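Glycoside hydrolase family 31 (PDB 5X3I) hydrolyses the alpha-1,3-glucosidic linkages of the cyclic tetrasaccharide cyclobis-(1-6)-alpha-nigerosyl to yield isomaltose, during intracellular breakdown of this starch-derived sugar. Local coordinates at residues L654-P657 with L658-H662; R719-P722 with L723-P727. The protein carries 1 engineered substitution. All blocks are in the same frame, centred on the assembly; numbering follows the deposited sequence.

Contact 1 of 2, residues L654-P657 with L658-H662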
loop_
_atom_site.group_PDB
_atom_site.type_symbol
_atom_site.label_atom_id
_atom_site.label_comp_id
_atom_site.label_asym_id
_atom_site.label_seq_id
_atom_site.Cartn_x
_atom_site.Cartn_y
_atom_site.Cartn_z
ATOM N N LEU A 654 -17.545 -6.260 -1.448
ATOM C CA LEU A 654 -17.869 -6.569 -0.059
ATOM C C LEU A 654 -18.039 -5.306 0.774
ATOM O O LEU A 654 -19.026 -5.160 1.481
ATOM C CB LEU A 654 -16.789 -7.465 0.549
ATOM C CG LEU A 654 -16.988 -7.887 2.003
ATOM C CD1 LEU A 654 -18.373 -8.512 2.189
ATOM C CD2 LEU A 654 -15.869 -8.858 2.431
ATOM N N MET A 655 -17.093 -4.376 0.676
ATOM C CA MET A 655 -17.286 -3.084 1.301
ATOM C C MET A 655 -17.682 -2.155 0.146
ATOM O O MET A 655 -16.835 -1.671 -0.600
ATOM C CB MET A 655 -15.991 -2.650 2.006
ATOM C CG MET A 655 -16.031 -1.353 2.791
ATOM S SD MET A 655 -14.424 -1.011 3.537
ATOM C CE MET A 655 -14.792 0.406 4.548
ATOM N N ARG A 656 -18.973 -1.847 0.065
ATOM C CA ARG A 656 -19.562 -1.465 -1.217
ATOM C C ARG A 656 -20.127 -0.059 -1.248
ATOM O O ARG A 656 -21.155 0.210 -0.623
ATOM C CB ARG A 656 -20.658 -2.467 -1.611
ATOM C CG ARG A 656 -21.220 -2.275 -3.023
ATOM C CD ARG A 656 -22.406 -3.200 -3.274
ATOM N NE ARG A 656 -22.097 -4.587 -2.942
ATOM C CZ ARG A 656 -22.998 -5.563 -2.893
ATOM N NH1 ARG A 656 -24.272 -5.313 -3.161
ATOM N NH2 ARG A 656 -22.628 -6.796 -2.574
ATOM N N PRO A 657 -19.464 0.839 -1.994
ATOM C CA PRO A 657 -20.021 2.169 -2.253
ATOM C C PRO A 657 -21.422 2.039 -2.836
ATOM O O PRO A 657 -21.684 1.108 -3.581
ATOM C CB PRO A 657 -19.045 2.767 -3.273
ATOM C CG PRO A 657 -17.771 2.065 -3.033
ATOM C CD PRO A 657 -18.156 0.660 -2.644
ATOM N N LEU A 658 -22.310 2.953 -2.490
ATOM C CA LEU A 658 -23.695 2.845 -2.920
ATOM C C LEU A 658 -23.892 2.953 -4.434
ATOM O O LEU A 658 -24.938 2.566 -4.939
ATOM C CB LEU A 658 -24.549 3.897 -2.215
ATOM C CG LEU A 658 -25.144 3.486 -0.868
ATOM C CD1 LEU A 658 -24.062 3.316 0.170
ATOM C CD2 LEU A 658 -26.161 4.510 -0.401
ATOM N N PHE A 659 -22.897 3.444 -5.169
ATOM C CA PHE A 659 -23.105 3.635 -6.605
ATOM C C PHE A 659 -23.166 2.309 -7.359
ATOM O O PHE A 659 -23.611 2.266 -8.497
ATOM C CB PHE A 659 -22.042 4.570 -7.208
ATOM C CG PHE A 659 -20.679 3.948 -7.409
ATOM C CD1 PHE A 659 -20.382 3.243 -8.560
ATOM C CD2 PHE A 659 -19.676 4.143 -6.484
ATOM C CE1 PHE A 659 -19.128 2.699 -8.753
ATOM C CE2 PHE A 659 -18.422 3.602 -6.677
ATOM C CZ PHE A 659 -18.149 2.883 -7.813
ATOM N N PHE A 660 -22.756 1.219 -6.717
ATOM C CA PHE A 660 -22.832 -0.085 -7.366
ATOM C C PHE A 660 -24.266 -0.548 -7.532
ATOM O O PHE A 660 -24.653 -1.049 -8.582
ATOM C CB PHE A 660 -22.039 -1.138 -6.579
ATOM C CG PHE A 660 -20.569 -1.117 -6.871
ATOM C CD1 PHE A 660 -20.039 -1.925 -7.853
ATOM C CD2 PHE A 660 -19.731 -0.262 -6.190
ATOM C CE1 PHE A 660 -18.696 -1.894 -8.135
ATOM C CE2 PHE A 660 -18.383 -0.220 -6.469
ATOM C CZ PHE A 660 -17.864 -1.038 -7.439
ATOM N N ASP A 661 -25.075 -0.345 -6.510
ATOM C CA ASP A 661 -26.457 -0.762 -6.557
ATOM C C ASP A 661 -27.415 0.376 -6.895
ATOM O O ASP A 661 -28.530 0.138 -7.210
ATOM C CB ASP A 661 -26.885 -1.417 -5.250
ATOM C CG ASP A 661 -26.098 -2.673 -4.931
ATOM O OD1 ASP A 661 -25.923 -3.492 -5.790
ATOM O OD2 ASP A 661 -25.660 -2.795 -3.814
ATOM N N HIS A 662 -26.971 1.605 -6.780
ATOM C CA HIS A 662 -27.832 2.740 -6.985
ATOM C C HIS A 662 -27.208 3.814 -7.875
ATOM O O HIS A 662 -27.179 4.964 -7.527
ATOM C CB HIS A 662 -28.199 3.322 -5.644
ATOM C CG HIS A 662 -28.714 2.320 -4.668
ATOM N ND1 HIS A 662 -30.011 1.884 -4.668
ATOM C CD2 HIS A 662 -28.105 1.675 -3.653
ATOM C CE1 HIS A 662 -30.172 0.993 -3.713
ATOM N NE2 HIS A 662 -29.033 0.854 -3.080
HETATM O O HOH W 1 -24.210 -0.318 -3.920
#
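Pro657 and Phe660 meet where the extended chain of 655-657 runs on into a turn. Residues 658-661 have helical backbone angles without regular helical bonding. Phe660 N gives a weak but nearly straight bond to Pro657 O, at 3.3 Å and 170°. A water also grips this carbonyl. It donates to Pro657 O at 2.9 Å, accepts from Asp661 N at 2.7 Å, and donates weakly to Asp661 OD2. It thus ties the carbonyl that opens the turn to the aspartate four residues on.

The Arg656 side chain starts anti to its own backbone N (chi1 -172°) and bends at chi3, which carries the guanidinium to Asp661. Arg656 NH1 bonds to the syn lone pair of Asp661 OD2 at 2.9 Å in a salt bridge. The oxygen lies in the guanidinium plane, while the carboxylate plane is turned 72° from it. Asp661 OD1 turns to a second charge, Arg652. The other nitrogens of Arg656 are held too, NE by Pro653 O and NH2 by Asp679. These bonds fix the rotation of the guanidinium. Arg656 CG packs on Phe660 CB.

The proline ring lies alongside both phenylalanines. Pro657 CB touches Phe659 CD2 at 3.5 Å, and Pro657 CD lies 3.9 Å from Phe660 CE2. Pro657 O also sits at the edge of the Phe660 ring. Each phenylalanine places a ring carbon over the rim of the other's face.

Both phenylalanines meet His228 edge-to-face. Pro657, Phe659 and Phe660 touch Ser556 of helix 541-556, and the two phenylalanines also reach Pro277 of helix 277-288. Arg656 pairs through its backbone with Leu676, placing the short strand 655-656 against strand 675-677 at one margin of the C-terminal domain's antiparallel sheet.

Contact 2 of 2, residues R719-P722 with L723-P727; sequences RDVP and LEVVP
Val725 packs against the chain of 719-722 on the tight side of this contact. Val725 CG1 lies 3.7 Å from Arg719 NE and 3.8 Å from Asp720 O, and its CB faces Pro722 CD. Val721 CG1 rests on the proline ring of Pro727, 3.8 Å from Pro727 CG, the two side chains crossing at about a right angle. Trp694 of strand 693-698 touches both Val721 and Pro727.

The reversal is a type I beta turn from Pro722 to Val725. Val725 N bonds to Pro722 O at 2.9 Å. The turn leads from strand 715-720 to strand 728-731 in the C-terminal domain of this family 31 hydrolase.

Arg719 CG sits between its backbone N and carbonyl carbon (chi1 57°), and the bend at chi3 brings NE back to Asp720 O. The Arg719 NE to Asp720 O bond is 3.1 Å, with an angle of 143° at the hydrogen. NH2 forms a salt bridge with Asp705. Cut back to alanine, this position would probably leave Asp705 without its charged mate and take one cover off Val725 CG1.

The other side is looser. Glu724 bends at chi2, and its carboxylate lies by the Pro722 ring; Glu724 OE2 is 3.6 Å from Pro722 CB. Glu724 also touches Arg628 of helix 622-650. Asp720 points away from the turn and is exposed.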
loop_
_atom_site.group_PDB
_atom_site.type_symbol
_atom_site.label_atom_id
_atom_site.label_comp_id
_atom_site.label_asym_id
_atom_site.label_seq_id
_atom_site.Cartn_x
_atom_site.Cartn_y
_atom_site.Cartn_z
ATOM N N ARG A 719 -30.630 9.048 14.081
ATOM C CA ARG A 719 -30.803 8.303 15.318
ATOM C C ARG A 719 -29.728 8.696 16.310
ATOM O O ARG A 719 -28.745 9.332 15.940
ATOM C CB ARG A 719 -30.770 6.795 15.063
ATOM C CG ARG A 719 -29.513 6.278 14.382
ATOM C CD ARG A 719 -29.334 4.788 14.635
ATOM N NE ARG A 719 -29.204 4.542 16.064
ATOM C CZ ARG A 719 -30.051 3.827 16.790
ATOM N NH1 ARG A 719 -29.837 3.692 18.084
ATOM N NH2 ARG A 719 -31.095 3.237 16.230
ATOM N N ASP A 720 -29.917 8.328 17.572
ATOM C CA ASP A 720 -28.911 8.597 18.589
ATOM C C ASP A 720 -27.685 7.719 18.391
ATOM O O ASP A 720 -27.796 6.572 17.972
ATOM C CB ASP A 720 -29.478 8.376 19.987
ATOM C CG ASP A 720 -30.584 9.342 20.317
ATOM O OD1 ASP A 720 -30.690 10.368 19.624
ATOM O OD2 ASP A 720 -31.342 9.078 21.266
ATOM N N VAL A 721 -26.515 8.261 18.701
ATOM C CA VAL A 721 -25.300 7.470 18.613
ATOM C C VAL A 721 -24.471 7.518 19.892
ATOM O O VAL A 721 -23.407 8.120 19.934
ATOM C CB VAL A 721 -24.436 7.911 17.419
ATOM C CG1 VAL A 721 -25.005 7.341 16.139
ATOM C CG2 VAL A 721 -24.348 9.433 17.339
ATOM N N PRO A 722 -24.949 6.837 20.944
ATOM C CA PRO A 722 -24.083 6.599 22.098
ATOM C C PRO A 722 -22.937 5.699 21.649
ATOM O O PRO A 722 -23.036 5.129 20.574
ATOM C CB PRO A 722 -25.002 5.893 23.089
ATOM C CG PRO A 722 -25.996 5.199 22.223
ATOM C CD PRO A 722 -26.235 6.134 21.071
ATOM N N LEU A 723 -21.869 5.595 22.425
ATOM C CA LEU A 723 -20.689 4.859 21.972
ATOM C C LEU A 723 -20.960 3.389 21.622
ATOM O O LEU A 723 -20.215 2.787 20.862
ATOM C CB LEU A 723 -19.584 4.960 23.022
ATOM C CG LEU A 723 -19.004 6.377 23.128
ATOM C CD1 LEU A 723 -17.861 6.476 24.114
ATOM C CD2 LEU A 723 -18.545 6.848 21.762
ATOM N N GLU A 724 -22.045 2.815 22.123
ATOM C CA GLU A 724 -22.289 1.406 21.850
ATOM C C GLU A 724 -22.990 1.206 20.509
ATOM O O GLU A 724 -23.284 0.085 20.123
ATOM C CB GLU A 724 -23.110 0.760 22.970
ATOM C CG GLU A 724 -24.543 1.229 23.063
ATOM C CD GLU A 724 -24.746 2.279 24.136
ATOM O OE1 GLU A 724 -25.909 2.473 24.547
ATOM O OE2 GLU A 724 -23.753 2.910 24.569
ATOM N N VAL A 725 -23.246 2.298 19.802
ATOM C CA VAL A 725 -23.978 2.224 18.544
ATOM C C VAL A 725 -23.210 2.851 17.382
ATOM O O VAL A 725 -22.625 3.918 17.518
ATOM C CB VAL A 725 -25.361 2.920 18.681
ATOM C CG1 VAL A 725 -25.934 3.319 17.322
ATOM C CG2 VAL A 725 -26.334 2.027 19.433
ATOM N N VAL A 726 -23.191 2.156 16.253
ATOM C CA VAL A 726 -22.881 2.782 14.975
ATOM C C VAL A 726 -24.090 2.476 14.124
ATOM O O VAL A 726 -24.599 1.360 14.170
ATOM C CB VAL A 726 -21.578 2.232 14.320
ATOM C CG1 VAL A 726 -21.572 0.697 14.264
ATOM C CG2 VAL A 726 -21.391 2.792 12.921
ATOM N N PRO A 727 -24.563 3.464 13.344
ATOM C CA PRO A 727 -25.788 3.202 12.590
ATOM C C PRO A 727 -25.601 2.113 11.556
ATOM O O PRO A 727 -24.682 2.175 10.749
ATOM C CB PRO A 727 -26.096 4.557 11.938
ATOM C CG PRO A 727 -25.482 5.551 12.858
ATOM C CD PRO A 727 -24.219 4.896 13.356
#

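In the fold
Contacts 1 and 2 both lie in the C-terminal domain, away from the probable catalytic residues. Their centres are about 23 Å apart and their nearest atoms about 11 Å, with no touch. Contact 1 includes strand 655-656 of the six-stranded sheet. Contact 2 leaves strand 715-720 of a two-stranded sheet and leads to strand 728-731 of that larger one. Contact 1 is the more buried and joins aromatic packing to a charge network, facing helices 541-556 and 277-288. Contact 2 is partly exposed. Aliphatic groups dominate its packed side, and no salt bridge joins its two segments. It borders helices 576-586 and 622-650 instead. Each turn includes a proline carbonyl accepting a backbone N-H three residues on, weakly in contact 1.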